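Local coordinates for protein glycosyl hydrolase, family 38 (Enterococcus faecalis, PDB 5KBP) that probably hydrolyses alpha-mannosidic linkages in carbohydrates, as a metal-binding member of glycoside hydrolase family 38, at residues A[135-140]-A[175-180]; A[93-98]-A[130-135]; A[121-126]-A[145-150]; A[691-696]-A[846-851]; A[141-146]-A[871-876]. One frame throughout, in Å; residues are numbered along the deposited sequence.

Contact 1: A[135-140]-A[175-180]; sequences QTPQMM and MWWEGP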
# COMPACT_ATOMS: atom_id res chain seq x y z
N GLN A 135 -30.45 2.05 13.44
CA GLN A 135 -30.53 0.69 13.97
C GLN A 135 -29.49 0.40 15.04
O GLN A 135 -29.28 -0.77 15.37
CB GLN A 135 -30.39 -0.33 12.83
CG GLN A 135 -31.63 -0.49 11.96
CD GLN A 135 -32.69 -1.38 12.60
OE1 GLN A 135 -32.74 -1.54 13.82
NE2 GLN A 135 -33.53 -1.98 11.76
N THR A 136 -28.84 1.43 15.60
CA THR A 136 -27.83 1.20 16.63
C THR A 136 -28.37 0.42 17.82
O THR A 136 -27.69 -0.53 18.26
CB THR A 136 -27.22 2.53 17.07
OG1 THR A 136 -26.74 3.25 15.93
CG2 THR A 136 -26.07 2.29 18.03
N PRO A 137 -29.53 0.74 18.40
CA PRO A 137 -29.98 -0.04 19.58
C PRO A 137 -30.15 -1.52 19.30
O PRO A 137 -29.72 -2.35 20.11
CB PRO A 137 -31.32 0.63 19.94
CG PRO A 137 -31.22 2.00 19.39
CD PRO A 137 -30.44 1.87 18.12
N GLN A 138 -30.76 -1.88 18.17
CA GLN A 138 -30.93 -3.30 17.86
C GLN A 138 -29.59 -3.98 17.60
O GLN A 138 -29.37 -5.12 18.02
CB GLN A 138 -31.86 -3.48 16.66
CG GLN A 138 -32.18 -4.94 16.36
CD GLN A 138 -33.02 -5.11 15.11
OE1 GLN A 138 -33.61 -6.17 14.89
NE2 GLN A 138 -33.07 -4.08 14.28
N MET A 139 -28.68 -3.28 16.91
CA MET A 139 -27.37 -3.88 16.62
C MET A 139 -26.53 -4.01 17.89
O MET A 139 -25.78 -4.98 18.03
CB MET A 139 -26.64 -3.05 15.57
CG MET A 139 -27.34 -3.02 14.21
SD MET A 139 -26.38 -2.20 12.93
CE MET A 139 -24.92 -3.24 12.88
N MET A 140 -26.64 -3.05 18.81
CA MET A 140 -25.97 -3.19 20.10
C MET A 140 -26.54 -4.37 20.88
O MET A 140 -25.79 -5.20 21.42
CB MET A 140 -26.11 -1.90 20.92
CG MET A 140 -25.40 -0.69 20.34
SD MET A 140 -23.68 -1.00 19.93
CE MET A 140 -23.70 -0.67 18.17
N MET A 175 -29.73 9.13 28.57
CA MET A 175 -30.98 9.07 27.82
C MET A 175 -31.23 7.64 27.37
O MET A 175 -30.34 6.79 27.40
CB MET A 175 -30.95 10.02 26.62
CG MET A 175 -30.01 9.57 25.51
SD MET A 175 -29.56 10.90 24.38
CE MET A 175 -28.67 11.99 25.49
N TRP A 176 -32.47 7.39 26.96
CA TRP A 176 -32.83 6.14 26.32
C TRP A 176 -32.78 6.30 24.81
O TRP A 176 -33.22 7.32 24.27
CB TRP A 176 -34.23 5.69 26.75
CG TRP A 176 -34.35 5.41 28.21
CD1 TRP A 176 -35.10 6.10 29.12
CD2 TRP A 176 -33.69 4.37 28.94
NE1 TRP A 176 -34.95 5.55 30.37
CE2 TRP A 176 -34.09 4.49 30.29
CE3 TRP A 176 -32.79 3.36 28.59
CZ2 TRP A 176 -33.63 3.63 31.28
CZ3 TRP A 176 -32.34 2.50 29.58
CH2 TRP A 176 -32.75 2.64 30.91
N TRP A 177 -32.22 5.31 24.14
CA TRP A 177 -32.11 5.31 22.68
C TRP A 177 -32.93 4.15 22.14
O TRP A 177 -32.55 2.98 22.33
CB TRP A 177 -30.65 5.22 22.24
CG TRP A 177 -30.44 5.61 20.81
CD1 TRP A 177 -31.40 6.01 19.92
CD2 TRP A 177 -29.20 5.63 20.10
NE1 TRP A 177 -30.82 6.28 18.70
CE2 TRP A 177 -29.47 6.05 18.79
CE3 TRP A 177 -27.88 5.33 20.45
CZ2 TRP A 177 -28.48 6.18 17.82
CZ3 TRP A 177 -26.89 5.47 19.49
CH2 TRP A 177 -27.20 5.89 18.20
N GLU A 178 -34.03 4.46 21.48
CA GLU A 178 -34.93 3.46 20.92
C GLU A 178 -34.81 3.45 19.41
O GLU A 178 -34.91 4.50 18.76
CB GLU A 178 -36.38 3.75 21.34
CG GLU A 178 -37.39 2.76 20.80
CD GLU A 178 -38.79 3.01 21.35
OE1 GLU A 178 -38.91 3.65 22.41
OE2 GLU A 178 -39.76 2.56 20.71
N GLY A 179 -34.58 2.26 18.84
CA GLY A 179 -34.47 2.12 17.41
C GLY A 179 -35.82 1.98 16.74
O GLY A 179 -36.88 2.00 17.38
N PRO A 180 -35.79 1.84 15.41
CA PRO A 180 -37.05 1.68 14.67
C PRO A 180 -37.79 0.39 15.00
O PRO A 180 -39.01 0.33 14.81
CB PRO A 180 -36.60 1.71 13.20
CG PRO A 180 -35.18 1.27 13.24
CD PRO A 180 -34.62 1.80 14.53
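Thr136 and Pro137, at the start of helix 136-141, lie over one and the same face of the Trp177 indole in two CH-pi contacts. Pro137 CG sits 4.0 Å above the centroid of the five-membered ring of Trp177, only 13° from the ring normal. Thr136 CB takes the six-membered ring, also 4.0 Å from the Trp177 centroid, while OG1 of that threonine is engaged by the backbone oxygen of Met133. CG of Trp177 is anti to its backbone N (chi1 -164°), which starts the indole toward the helix. Van der Waals packing continues along the strand end: Pro137 CG lies 3.4 Å from Gly179 N, and Pro180 CG rests 3.7 Å from Gln135 CD, against the amide. No hydrogen bond joins 135-140 to 175-180. The polar amides pair among themselves, Gln138 NE2 giving to Gln135 OE1 at 2.6 Å from above the carbonyl plane, and Gln135 NE2 goes on to Tyr693 O and Phe890 O. Helix 136-140 runs at 88° to strand 175-178, with axes 8.3 Å apart; Pro137 and Met140 also touch Ile185 on strand 184-189, and Trp177 NE1 bonds to Gly283 O beyond strand 280-282.

Contact 2: A[93-98]-A[130-135]; sequences QDDFLI and FGNMGQ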
# COMPACT_ATOMS: atom_id res chain seq x y z
N GLN A 93 -15.52 3.00 13.41
CA GLN A 93 -15.89 3.20 12.02
C GLN A 93 -16.77 4.43 11.84
O GLN A 93 -17.23 5.05 12.80
CB GLN A 93 -16.63 1.96 11.48
CG GLN A 93 -18.11 1.90 11.87
CD GLN A 93 -18.33 1.43 13.30
OE1 GLN A 93 -17.41 1.40 14.11
NE2 GLN A 93 -19.57 1.06 13.61
N ASP A 94 -17.00 4.78 10.58
CA ASP A 94 -18.09 5.66 10.20
C ASP A 94 -19.32 4.81 9.96
O ASP A 94 -19.27 3.82 9.23
CB ASP A 94 -17.74 6.47 8.95
CG ASP A 94 -18.86 7.42 8.54
OD1 ASP A 94 -19.80 6.97 7.85
OD2 ASP A 94 -18.80 8.60 8.92
N ASP A 95 -20.44 5.20 10.58
CA ASP A 95 -21.62 4.35 10.57
C ASP A 95 -22.21 4.21 9.17
O ASP A 95 -22.42 3.10 8.68
CB ASP A 95 -22.67 4.89 11.54
CG ASP A 95 -22.44 4.42 12.97
OD1 ASP A 95 -21.66 3.47 13.16
OD2 ASP A 95 -23.04 5.00 13.90
N PHE A 96 -22.47 5.34 8.51
CA PHE A 96 -23.24 5.32 7.27
C PHE A 96 -22.41 4.95 6.04
O PHE A 96 -22.98 4.50 5.04
CB PHE A 96 -23.90 6.68 7.04
CG PHE A 96 -24.95 7.02 8.06
CD1 PHE A 96 -26.18 6.37 8.04
CD2 PHE A 96 -24.72 7.99 9.02
CE1 PHE A 96 -27.15 6.69 8.98
CE2 PHE A 96 -25.69 8.30 9.95
CZ PHE A 96 -26.91 7.65 9.93
N LEU A 97 -21.09 5.12 6.09
CA LEU A 97 -20.27 4.95 4.90
C LEU A 97 -19.73 3.53 4.72
O LEU A 97 -19.02 3.28 3.75
CB LEU A 97 -19.10 5.94 4.91
CG LEU A 97 -19.50 7.39 4.61
CD1 LEU A 97 -18.28 8.29 4.58
CD2 LEU A 97 -20.26 7.45 3.30
N ILE A 98 -20.05 2.61 5.63
CA ILE A 98 -19.68 1.21 5.45
C ILE A 98 -20.96 0.38 5.40
O ILE A 98 -22.02 0.80 5.88
CB ILE A 98 -18.73 0.69 6.54
CG1 ILE A 98 -19.46 0.56 7.88
CG2 ILE A 98 -17.53 1.61 6.68
CD1 ILE A 98 -18.61 -0.07 8.96
N PHE A 130 -19.58 10.59 12.82
CA PHE A 130 -20.32 11.63 12.11
C PHE A 130 -21.72 11.11 11.83
O PHE A 130 -22.01 10.58 10.75
CB PHE A 130 -19.61 12.04 10.83
CG PHE A 130 -18.16 12.39 11.01
CD1 PHE A 130 -17.70 12.93 12.20
CD2 PHE A 130 -17.25 12.17 9.98
CE1 PHE A 130 -16.36 13.25 12.36
CE2 PHE A 130 -15.92 12.48 10.14
CZ PHE A 130 -15.47 13.02 11.33
N GLY A 131 -22.62 11.26 12.80
CA GLY A 131 -23.96 10.74 12.66
C GLY A 131 -24.04 9.26 13.00
O GLY A 131 -23.16 8.49 12.63
N ASN A 132 -25.09 8.86 13.71
CA ASN A 132 -25.25 7.49 14.16
C ASN A 132 -26.46 6.85 13.49
O ASN A 132 -27.52 7.46 13.38
CB ASN A 132 -25.40 7.44 15.69
CG ASN A 132 -24.10 7.73 16.41
OD1 ASN A 132 -23.31 6.83 16.68
ND2 ASN A 132 -23.87 9.00 16.71
N MET A 133 -26.27 5.61 13.03
CA MET A 133 -27.32 4.88 12.33
C MET A 133 -28.53 4.66 13.23
O MET A 133 -28.41 4.54 14.45
CB MET A 133 -26.78 3.54 11.84
CG MET A 133 -26.22 2.68 12.95
SD MET A 133 -25.52 1.12 12.41
CE MET A 133 -24.10 1.68 11.48
N GLY A 134 -29.71 4.61 12.61
CA GLY A 134 -30.93 4.44 13.37
C GLY A 134 -31.05 3.08 14.03
O GLY A 134 -31.67 2.96 15.09
N GLN A 135 -30.45 2.05 13.44
CA GLN A 135 -30.53 0.69 13.97
C GLN A 135 -29.49 0.40 15.04
O GLN A 135 -29.28 -0.77 15.37
CB GLN A 135 -30.39 -0.33 12.83
CG GLN A 135 -31.63 -0.49 11.96
CD GLN A 135 -32.69 -1.38 12.60
OE1 GLN A 135 -32.74 -1.54 13.82
NE2 GLN A 135 -33.53 -1.98 11.76
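Asp95 and Phe96 lie on a loop that leads into helix 100-117 and clasp Gly131-Met133 on the loop between strand 124-126 and helix 136-141, inside the family 38 N-terminal domain. The Asp95 carboxylate faces the second loop: its OD2 receives a weak hydrogen bond from Met133 N (3.4 Å, 156°). Asn132 OD1 is just as near to Asp95 OD2, at 3.3 Å, but both are acceptors and no bond joins them; the two group planes are 69° apart. Met133 crosses Asp95 at about a right angle, and its bend at chi3 (67°) sets CE 3.5 Å from Asp95 CB. An Asx motif shapes the first loop, Asp94 OD1 accepting from Leu97 N at 2.9 Å. The other Asp94 oxygen, OD2, is buried beside Phe130 CB and has no polar partner in the model. The ring tip of Phe96 meets the backbone of the second loop obliquely, with CZ 3.5 Å from Asn132 O and CE2 3.6 Å from Gly131 C; Phe130 O lies at the ring edge. Gly131 lets CE2 so close, and its positive-phi backbone would jam a CB against the preceding carbonyl. The His714 ring meets that of Phe96, and Asn103 touches Asp95 and Met133.

Contact 3: A[121-126]-A[145-150]; sequences VQLGYF and LPAAAF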
# COMPACT_ATOMS: atom_id res chain seq x y z
N VAL A 121 -15.11 -4.34 26.94
CA VAL A 121 -15.95 -3.35 27.59
C VAL A 121 -17.31 -3.37 26.91
O VAL A 121 -17.42 -3.14 25.70
CB VAL A 121 -15.32 -1.95 27.53
CG1 VAL A 121 -16.29 -0.90 28.03
CG2 VAL A 121 -14.04 -1.93 28.34
N GLN A 122 -18.36 -3.64 27.68
CA GLN A 122 -19.70 -3.83 27.12
C GLN A 122 -20.39 -2.48 26.93
O GLN A 122 -21.44 -2.18 27.51
CB GLN A 122 -20.52 -4.76 28.00
CG GLN A 122 -19.94 -6.17 28.08
CD GLN A 122 -20.84 -7.13 28.84
OE1 GLN A 122 -21.59 -7.91 28.23
NE2 GLN A 122 -20.78 -7.08 30.16
N LEU A 123 -19.79 -1.65 26.08
CA LEU A 123 -20.29 -0.32 25.78
C LEU A 123 -20.06 -0.01 24.31
O LEU A 123 -18.92 -0.08 23.84
CB LEU A 123 -19.62 0.74 26.66
CG LEU A 123 -19.93 2.19 26.31
CD1 LEU A 123 -21.38 2.53 26.63
CD2 LEU A 123 -18.97 3.13 27.03
N GLY A 124 -21.12 0.32 23.59
CA GLY A 124 -20.98 0.84 22.24
C GLY A 124 -20.25 2.16 22.27
O GLY A 124 -20.67 3.10 22.96
N TYR A 125 -19.14 2.27 21.54
CA TYR A 125 -18.24 3.41 21.63
C TYR A 125 -18.28 4.16 20.30
O TYR A 125 -17.67 3.73 19.32
CB TYR A 125 -16.83 2.96 21.98
CG TYR A 125 -15.97 4.01 22.64
CD1 TYR A 125 -16.32 4.55 23.87
CD2 TYR A 125 -14.79 4.44 22.05
CE1 TYR A 125 -15.53 5.51 24.48
CE2 TYR A 125 -13.99 5.39 22.65
CZ TYR A 125 -14.36 5.92 23.87
OH TYR A 125 -13.57 6.87 24.47
N PHE A 126 -19.00 5.29 20.28
CA PHE A 126 -19.08 6.16 19.10
C PHE A 126 -18.74 7.59 19.49
O PHE A 126 -19.55 8.50 19.32
CB PHE A 126 -20.47 6.09 18.47
CG PHE A 126 -20.94 4.70 18.16
CD1 PHE A 126 -20.63 4.11 16.94
CD2 PHE A 126 -21.69 3.98 19.07
CE1 PHE A 126 -21.05 2.83 16.65
CE2 PHE A 126 -22.12 2.70 18.78
CZ PHE A 126 -21.80 2.13 17.57
N LEU A 145 -24.52 -5.86 23.81
CA LEU A 145 -24.11 -4.53 24.27
C LEU A 145 -25.33 -3.75 24.71
O LEU A 145 -26.15 -3.36 23.86
CB LEU A 145 -23.36 -3.79 23.17
CG LEU A 145 -22.04 -4.42 22.70
CD1 LEU A 145 -21.36 -3.54 21.67
CD2 LEU A 145 -21.12 -4.67 23.88
N PRO A 146 -25.52 -3.50 26.00
CA PRO A 146 -26.73 -2.82 26.49
C PRO A 146 -26.64 -1.30 26.53
O PRO A 146 -27.64 -0.66 26.86
CB PRO A 146 -26.87 -3.39 27.90
CG PRO A 146 -25.46 -3.58 28.35
CD PRO A 146 -24.67 -3.97 27.12
N ALA A 147 -25.49 -0.71 26.21
CA ALA A 147 -25.34 0.73 26.28
C ALA A 147 -24.39 1.20 25.19
O ALA A 147 -23.57 0.43 24.67
CB ALA A 147 -24.83 1.17 27.66
N ALA A 148 -24.50 2.48 24.84
CA ALA A 148 -23.69 3.08 23.79
C ALA A 148 -23.35 4.51 24.15
O ALA A 148 -24.25 5.31 24.45
CB ALA A 148 -24.41 3.04 22.44
N ALA A 149 -22.06 4.84 24.13
CA ALA A 149 -21.58 6.19 24.39
C ALA A 149 -21.27 6.88 23.07
O ALA A 149 -20.56 6.32 22.23
CB ALA A 149 -20.34 6.17 25.29
N PHE A 150 -21.79 8.09 22.89
CA PHE A 150 -21.64 8.83 21.65
C PHE A 150 -21.44 10.31 21.95
O PHE A 150 -21.63 10.76 23.08
CB PHE A 150 -22.85 8.62 20.72
CG PHE A 150 -24.16 9.05 21.33
CD1 PHE A 150 -24.86 8.20 22.16
CD2 PHE A 150 -24.68 10.30 21.06
CE1 PHE A 150 -26.07 8.59 22.71
CE2 PHE A 150 -25.88 10.70 21.62
CZ PHE A 150 -26.58 9.84 22.44
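Gly124 and Ala148 come within 3.8 Å, CA to CA, where parallel strands 124-126 and 147-150 are bridged. Backbone hydrogen bonds knit them: Gly124 N gives to Ala147 O at 2.7 Å, and Phe126 N to Ala149 O, also at 2.7 Å. A third bond, Ala149 N to Gly124 O, is modelled at 2.5 Å, a length that is doubtful. CA-H...O contacts add to the ladder, as from Phe150 CA to Phe126 O at 3.1 Å. Among apolar contacts, Leu123 spreads both methyls over the second strand: CD1 lies 3.8 Å from Ala147 CB, and CD2 is as close to Ala149 CB. Leu145 extends CD2 to 3.6 Å from Gln122 CA, over the inverse gamma turn centred on Gln122. Phe126 shares a sheet face with Ala148 and Phe150; its ring turns an edge to the Ala148 methyl, and beyond this Phe126 touches Thr136 and Met140. That helix, 136-141, is the connection of the beta-alpha-beta unit to which both strands belong. Polar chemistry is thus confined to the main chains, and Gly124, which has no CB to meet the Ala148 methyl it is bridged to, allows the close approach of the strands there.

Contact 4: A[691-696]-A[846-851]; sequences SIYEVV and RGFNLT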
# COMPACT_ATOMS: atom_id res chain seq x y z
N SER A 691 -30.22 2.68 4.43
CA SER A 691 -29.24 2.90 5.48
C SER A 691 -28.65 1.57 5.94
O SER A 691 -28.36 0.70 5.12
CB SER A 691 -29.88 3.64 6.66
OG SER A 691 -28.89 4.05 7.59
N ILE A 692 -28.47 1.41 7.25
CA ILE A 692 -27.86 0.21 7.81
C ILE A 692 -28.99 -0.67 8.35
O ILE A 692 -29.57 -0.38 9.40
CB ILE A 692 -26.85 0.55 8.91
CG1 ILE A 692 -25.79 1.50 8.36
CG2 ILE A 692 -26.21 -0.72 9.46
CD1 ILE A 692 -25.10 0.98 7.11
N TYR A 693 -29.28 -1.75 7.62
CA TYR A 693 -30.36 -2.68 7.98
C TYR A 693 -31.68 -1.93 8.16
O TYR A 693 -32.48 -2.25 9.04
CB TYR A 693 -30.02 -3.47 9.24
CG TYR A 693 -28.85 -4.42 9.10
CD1 TYR A 693 -28.91 -5.52 8.26
CD2 TYR A 693 -27.68 -4.21 9.83
CE1 TYR A 693 -27.85 -6.39 8.14
CE2 TYR A 693 -26.61 -5.08 9.72
CZ TYR A 693 -26.70 -6.17 8.87
OH TYR A 693 -25.63 -7.03 8.75
N GLU A 694 -31.92 -0.94 7.30
CA GLU A 694 -33.04 -0.04 7.53
C GLU A 694 -33.30 0.79 6.28
O GLU A 694 -32.36 1.27 5.64
CB GLU A 694 -32.76 0.88 8.72
CG GLU A 694 -33.66 2.09 8.84
CD GLU A 694 -33.24 3.01 9.96
OE1 GLU A 694 -34.11 3.46 10.74
OE2 GLU A 694 -32.02 3.29 10.08
N VAL A 695 -34.57 0.93 5.93
CA VAL A 695 -35.02 1.93 4.97
C VAL A 695 -35.56 3.09 5.79
O VAL A 695 -36.70 3.08 6.25
CB VAL A 695 -36.08 1.37 4.01
CG1 VAL A 695 -36.59 2.47 3.09
CG2 VAL A 695 -35.50 0.23 3.19
N VAL A 696 -34.72 4.11 5.99
CA VAL A 696 -35.02 5.19 6.92
C VAL A 696 -35.87 6.25 6.22
O VAL A 696 -35.67 6.55 5.03
CB VAL A 696 -33.72 5.79 7.49
CG1 VAL A 696 -32.89 6.45 6.39
CG2 VAL A 696 -34.03 6.78 8.60
N ARG A 846 -28.35 -14.23 7.27
CA ARG A 846 -28.89 -13.04 7.91
C ARG A 846 -29.69 -12.22 6.92
O ARG A 846 -29.24 -11.98 5.79
CB ARG A 846 -27.79 -12.18 8.54
CG ARG A 846 -28.29 -10.86 9.12
CD ARG A 846 -27.33 -10.30 10.16
NE ARG A 846 -25.94 -10.35 9.73
CZ ARG A 846 -25.04 -11.20 10.20
NH1 ARG A 846 -23.79 -11.18 9.75
NH2 ARG A 846 -25.38 -12.09 11.13
N GLY A 847 -30.87 -11.78 7.35
CA GLY A 847 -31.68 -10.84 6.60
C GLY A 847 -32.34 -9.86 7.54
O GLY A 847 -32.19 -9.94 8.76
N PHE A 848 -33.08 -8.92 6.96
CA PHE A 848 -33.78 -7.93 7.78
C PHE A 848 -35.06 -7.50 7.10
O PHE A 848 -35.17 -7.51 5.87
CB PHE A 848 -32.89 -6.71 8.08
CG PHE A 848 -32.61 -5.85 6.88
CD1 PHE A 848 -31.70 -6.25 5.92
CD2 PHE A 848 -33.24 -4.63 6.73
CE1 PHE A 848 -31.43 -5.46 4.82
CE2 PHE A 848 -32.97 -3.82 5.63
CZ PHE A 848 -32.07 -4.24 4.68
N ASN A 849 -36.04 -7.11 7.92
CA ASN A 849 -37.32 -6.63 7.41
C ASN A 849 -37.16 -5.21 6.87
O ASN A 849 -36.54 -4.36 7.50
CB ASN A 849 -38.36 -6.65 8.53
CG ASN A 849 -39.78 -6.48 8.01
OD1 ASN A 849 -40.00 -6.02 6.88
ND2 ASN A 849 -40.75 -6.85 8.83
N LEU A 850 -37.72 -4.97 5.69
CA LEU A 850 -37.68 -3.66 5.07
C LEU A 850 -38.85 -2.77 5.48
O LEU A 850 -38.79 -1.56 5.27
CB LEU A 850 -37.67 -3.80 3.54
CG LEU A 850 -36.46 -4.49 2.90
CD1 LEU A 850 -36.76 -4.84 1.44
CD2 LEU A 850 -35.24 -3.60 2.99
N THR A 851 -39.90 -3.34 6.06
CA THR A 851 -41.13 -2.62 6.37
C THR A 851 -41.32 -2.50 7.88
O THR A 851 -40.54 -3.03 8.68
CB THR A 851 -42.33 -3.31 5.73
OG1 THR A 851 -42.68 -4.47 6.49
CG2 THR A 851 -42.00 -3.73 4.31
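Tyr693 and Phe848 meet with different first torsions: Phe848 CG stands between its own backbone N and carbonyl carbon (chi1 69°), whereas Tyr693 CG is anti to its carbonyl carbon (chi1 -65°). The bond from CA to CB of Phe848 points toward 691-696, and the hydroxyl of Tyr693 ends near Arg846. The rings form an offset edge-to-face pair, the edge of Tyr693 toward the face of Phe848, with centroids 5.6 Å apart and planes at 82°. Tyr693 CD1 makes the closest ring contact, 3.7 Å from Phe848 CD1. The same Phe848 face also receives the tyrosine main chain in a CH-pi contact, Tyr693 CA being 3.8 Å from the Phe848 centroid, and Phe848 CD2 is 3.4 Å from Tyr693 O. Farther along, Val695 CG2 meets Leu850 CD2 at 3.8 Å. At the other end, Tyr693 OH lies 3.5 Å from Arg846 NE, the phenol and guanidinium planes being nearly perpendicular. Both polar groups converge on Glu101 of helix 100-117, which takes a hydrogen bond from Tyr693 and a salt bridge from Arg846 NH1. The main-chain N of Tyr693 is held by Ser100 OG. An aromatic and aliphatic core is therefore closed at one end by the Glu101 carboxylate, whose charge Arg846 probably balances, across a junction between two C-terminal regions of the family 38 chain.

Contact 5: A[141-146]-A[871-876]; sequences QLANLP and NVLEEP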
# COMPACT_ATOMS: atom_id res chain seq x y z
N GLN A 141 -27.87 -4.48 20.93
CA GLN A 141 -28.51 -5.56 21.67
C GLN A 141 -28.20 -6.91 21.04
O GLN A 141 -28.01 -7.91 21.75
CB GLN A 141 -30.02 -5.33 21.73
CG GLN A 141 -30.63 -5.63 23.09
CD GLN A 141 -30.14 -4.70 24.17
OE1 GLN A 141 -29.14 -4.97 24.84
NE2 GLN A 141 -30.84 -3.58 24.35
N LEU A 142 -28.13 -6.97 19.71
CA LEU A 142 -27.78 -8.20 19.02
C LEU A 142 -26.30 -8.54 19.13
O LEU A 142 -25.87 -9.55 18.57
CB LEU A 142 -28.17 -8.11 17.54
CG LEU A 142 -29.65 -8.23 17.19
CD1 LEU A 142 -29.86 -8.14 15.69
CD2 LEU A 142 -30.22 -9.53 17.73
N ALA A 143 -25.51 -7.74 19.84
CA ALA A 143 -24.12 -8.06 20.11
C ALA A 143 -23.82 -8.08 21.61
O ALA A 143 -22.65 -7.96 22.00
CB ALA A 143 -23.19 -7.07 19.40
N ASN A 144 -24.85 -8.23 22.44
CA ASN A 144 -24.70 -8.28 23.89
C ASN A 144 -24.13 -6.97 24.44
O ASN A 144 -23.36 -6.95 25.40
CB ASN A 144 -23.85 -9.47 24.33
CG ASN A 144 -24.39 -10.79 23.81
OD1 ASN A 144 -25.60 -10.95 23.62
ND2 ASN A 144 -23.50 -11.75 23.57
N LEU A 145 -24.52 -5.86 23.81
CA LEU A 145 -24.11 -4.53 24.27
C LEU A 145 -25.33 -3.75 24.71
O LEU A 145 -26.15 -3.36 23.86
CB LEU A 145 -23.36 -3.79 23.17
CG LEU A 145 -22.04 -4.42 22.70
CD1 LEU A 145 -21.36 -3.54 21.67
CD2 LEU A 145 -21.12 -4.67 23.88
N PRO A 146 -25.52 -3.50 26.00
CA PRO A 146 -26.73 -2.82 26.49
C PRO A 146 -26.64 -1.30 26.53
O PRO A 146 -27.64 -0.66 26.86
CB PRO A 146 -26.87 -3.39 27.90
CG PRO A 146 -25.46 -3.58 28.35
CD PRO A 146 -24.67 -3.97 27.12
N ASN A 871 -28.19 -14.18 17.35
CA ASN A 871 -27.81 -12.78 17.27
C ASN A 871 -26.81 -12.62 16.12
O ASN A 871 -26.56 -13.56 15.35
CB ASN A 871 -27.25 -12.30 18.61
CG ASN A 871 -26.13 -13.19 19.13
OD1 ASN A 871 -25.39 -13.80 18.36
ND2 ASN A 871 -26.00 -13.25 20.45
N VAL A 872 -26.21 -11.44 15.98
CA VAL A 872 -25.20 -11.24 14.94
C VAL A 872 -23.85 -11.82 15.33
O VAL A 872 -22.97 -11.93 14.47
CB VAL A 872 -25.04 -9.76 14.58
CG1 VAL A 872 -26.36 -9.19 14.07
CG2 VAL A 872 -24.52 -8.97 15.77
N LEU A 873 -23.67 -12.20 16.59
CA LEU A 873 -22.50 -12.96 17.01
C LEU A 873 -22.67 -14.45 16.78
O LEU A 873 -21.82 -15.23 17.23
CB LEU A 873 -22.19 -12.69 18.48
CG LEU A 873 -21.89 -11.23 18.86
CD1 LEU A 873 -21.49 -11.13 20.32
CD2 LEU A 873 -20.82 -10.63 17.95
N GLU A 874 -23.75 -14.86 16.11
CA GLU A 874 -23.99 -16.24 15.70
C GLU A 874 -24.22 -17.18 16.89
O GLU A 874 -23.97 -18.38 16.80
CB GLU A 874 -22.86 -16.76 14.81
CG GLU A 874 -22.76 -16.05 13.48
CD GLU A 874 -21.37 -16.09 12.89
OE1 GLU A 874 -21.02 -15.16 12.13
OE2 GLU A 874 -20.61 -17.03 13.20
N GLU A 875 -24.70 -16.64 18.01
CA GLU A 875 -25.03 -17.45 19.17
C GLU A 875 -26.54 -17.41 19.43
O GLU A 875 -27.19 -16.40 19.15
CB GLU A 875 -24.29 -16.97 20.42
CG GLU A 875 -22.78 -17.13 20.34
CD GLU A 875 -22.36 -18.56 20.02
OE1 GLU A 875 -23.02 -19.50 20.50
OE2 GLU A 875 -21.36 -18.73 19.29
N PRO A 876 -27.11 -18.49 19.95
CA PRO A 876 -28.57 -18.56 20.09
C PRO A 876 -29.13 -17.41 20.91
O PRO A 876 -28.51 -16.94 21.87
CB PRO A 876 -28.79 -19.90 20.81
CG PRO A 876 -27.59 -20.71 20.46
CD PRO A 876 -26.45 -19.74 20.38
O HOH W 1 -23.24 -14.17 22.23
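Leu142 and Asn871 face each other with CA atoms 4.9 Å apart where the loop after helix 136-141, in the N-terminal family region, meets a type I beta turn, Asn871 to Glu874, after strand 864-870 of the C-terminal beta-sandwich region. One hydrogen bond joins the backbones, Val872 N to Leu142 O at 3.2 Å with an N-H...O angle of 144°. The same Leu142 oxygen is crowded by carbon: Asn871 CB stands 3.1 Å from Leu142 O, and the Val872 CG2 methyl is close by as well. Leu142 crosses Val872 at about a right angle, its CD1 4.0 Å from Val872 CG1, while it slides past Asn871 in the opposite direction. Leu873 bears on the next two residues, CD1 lying 3.8 Å from Ala143 O and also touching the amide nitrogen of Asn144. Asn871 CG takes the position between backbone N and carbonyl carbon (chi1 53°), and OD1 accepts from Glu875 N at 2.9 Å, the donor above the amide plane; this bond ties the turn to the residue after it. The two asparagine amides, with planes 70° apart, are bridged by a water that accepts from Asn144 ND2 at 2.8 Å and weakly from Asn871 ND2 at 3.4 Å. Asn144, with positive phi, is the C-prime residue of a Schellman motif, in which Leu145 N bonds to Met140 O and Asn144 N to Gln141 O. Behind the contact runs helix 100-117, touching Ala143 through Met107, Val872 through Val104 and Leu873 through Leu108; Leu142 also packs on Ile892 of strand 892-897.

Contacts 1, 2 and 3 lie in the family 38 N-terminal domain and touch one another, centres 11 to 14 Å apart. Contact 2 closes at Gln135, where contact 1 opens, and contacts 1 and 3 reach the same five-stranded mixed sheet. Contacts 4 and 5, centres about 17 Å apart, join this domain to distant parts of the chain. Contact 5 brings helix 136-141 to the C-terminal beta-sandwich region across more than 700 residues, with contact 4 nested inside that loop. Contact 4 touches contacts 1 and 2 through Gln135 among others; contact 5 shares Leu145 and Pro146 with contact 3. Helix 136-141 and its flanking loops thus link the N-terminal domain to the C-terminal beta domains.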